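Local structure of ERPP protein (Borrelia burgdorferi, 4BOB) at residues E125-G129 against A130-A134. The protein is an outer-surface lipoprotein of the Lyme disease spirochaete that binds the complement regulator factor H and so probably helps the bacterium evade complement. Sequence-based numbering, arbitrary orientation.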
# COMPACT_ATOMS: atom_id res chain seq x y z
N GLU A 125 0.04 12.98 -4.07
CA GLU A 125 -0.19 13.97 -3.02
C GLU A 125 1.13 14.47 -2.48
O GLU A 125 1.93 13.68 -1.97
CB GLU A 125 -1.01 13.38 -1.88
CG GLU A 125 -2.43 13.89 -1.82
CD GLU A 125 -3.17 13.40 -0.60
OE1 GLU A 125 -2.55 13.31 0.50
OE2 GLU A 125 -4.39 13.10 -0.73
N SER A 126 1.35 15.78 -2.62
CA SER A 126 2.46 16.46 -1.99
C SER A 126 2.07 16.55 -0.51
O SER A 126 0.94 16.91 -0.21
CB SER A 126 2.64 17.87 -2.60
OG SER A 126 3.95 18.06 -3.11
N ILE A 127 2.98 16.20 0.40
CA ILE A 127 2.65 16.18 1.84
C ILE A 127 3.42 17.30 2.57
O ILE A 127 2.79 18.20 3.16
CB ILE A 127 2.79 14.74 2.46
CG1 ILE A 127 1.52 13.93 2.16
CG2 ILE A 127 3.03 14.78 3.96
CD1 ILE A 127 1.64 12.43 2.30
N ASN A 128 4.76 17.27 2.51
CA ASN A 128 5.55 18.42 2.98
C ASN A 128 5.95 19.16 1.72
O ASN A 128 5.25 20.09 1.31
CB ASN A 128 6.75 17.99 3.84
CG ASN A 128 7.40 19.16 4.59
OD1 ASN A 128 7.29 20.32 4.20
ND2 ASN A 128 8.11 18.86 5.68
N GLY A 129 7.05 18.75 1.09
CA GLY A 129 7.32 19.11 -0.31
C GLY A 129 7.42 17.89 -1.21
O GLY A 129 7.77 18.01 -2.38
N ALA A 130 7.07 16.72 -0.66
CA ALA A 130 7.36 15.41 -1.26
C ALA A 130 6.10 14.70 -1.74
O ALA A 130 5.25 14.34 -0.91
CB ALA A 130 8.09 14.52 -0.27
N GLU A 131 5.98 14.52 -3.06
CA GLU A 131 4.80 13.86 -3.63
C GLU A 131 4.78 12.44 -3.10
O GLU A 131 5.83 11.80 -3.04
CB GLU A 131 4.81 13.83 -5.16
CG GLU A 131 4.61 15.18 -5.85
CD GLU A 131 4.32 15.02 -7.34
OE1 GLU A 131 5.16 14.43 -8.07
OE2 GLU A 131 3.23 15.48 -7.78
N HIS A 132 3.59 11.97 -2.69
CA HIS A 132 3.38 10.58 -2.26
C HIS A 132 2.26 9.97 -3.04
O HIS A 132 1.40 10.66 -3.54
CB HIS A 132 2.92 10.51 -0.81
CG HIS A 132 3.97 10.85 0.19
ND1 HIS A 132 4.48 12.12 0.32
CD2 HIS A 132 4.55 10.11 1.16
CE1 HIS A 132 5.36 12.14 1.30
NE2 HIS A 132 5.41 10.93 1.84
N ILE A 133 2.26 8.64 -3.07
CA ILE A 133 1.13 7.86 -3.55
C ILE A 133 0.21 7.66 -2.34
O ILE A 133 0.61 7.07 -1.33
CB ILE A 133 1.61 6.51 -4.14
CG1 ILE A 133 2.30 6.70 -5.50
CG2 ILE A 133 0.47 5.51 -4.27
CD1 ILE A 133 1.44 7.33 -6.59
N ALA A 134 -1.02 8.17 -2.43
CA ALA A 134 -1.96 8.05 -1.33
C ALA A 134 -3.14 7.18 -1.75
O ALA A 134 -3.58 7.28 -2.90
CB ALA A 134 -2.45 9.42 -0.90
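Ala130 meets Ile127 through its carbonyl oxygen, which receives Ile127 N at 3.2 Å. The same oxygen takes a second bond from His132 ND1, 2.7 Å away, and the two donors come from opposite faces of the carbonyl plane. This double grip ties the loop end to the imidazole; the ND1 bond is bent, with the oxygen tilted from the ring plane, consistent with a proton on ND1.

Glu131 pairs with Ser126 without backbone hydrogen bonds, their CA atoms 3.9 Å apart. Their side chains touch lightly, Glu131 CG lying 4.0 Å from Ser126 OG. Between the strands, Glu131 CA makes a CA-H...O contact with Glu125 O, 3.3 Å away.

His132 and Glu125 form the hydrogen-bonded pair: Glu125 N gives to His132 O at 2.7 Å, and His132 N returns the bond to Glu125 O. With CG beside the backbone N (chi1 -71°), the imidazole swings back toward the turn, where Ile127 crosses it at about a right angle. Ile127 CD1 sits over one ring face, 3.6 Å from the centroid and 18° off the normal, a CH-pi contact displaced toward the rim. Together with the ND1 bond, this methyl probably limits rotation of the ring.

Ala134 presents CB to the carboxylate end of Glu125, whose extended chain brings CD to 4.1 Å; Trp48 touches both Glu125 and Ile127. The whole is a beta hairpin closed by the loop 127-130; its strands, 119-126 and 131-139, are neighbours in the main antiparallel sheet of this Borrelia OspE-family protein, with 96-98 beyond 119-126 and 149-155 beyond 131-139.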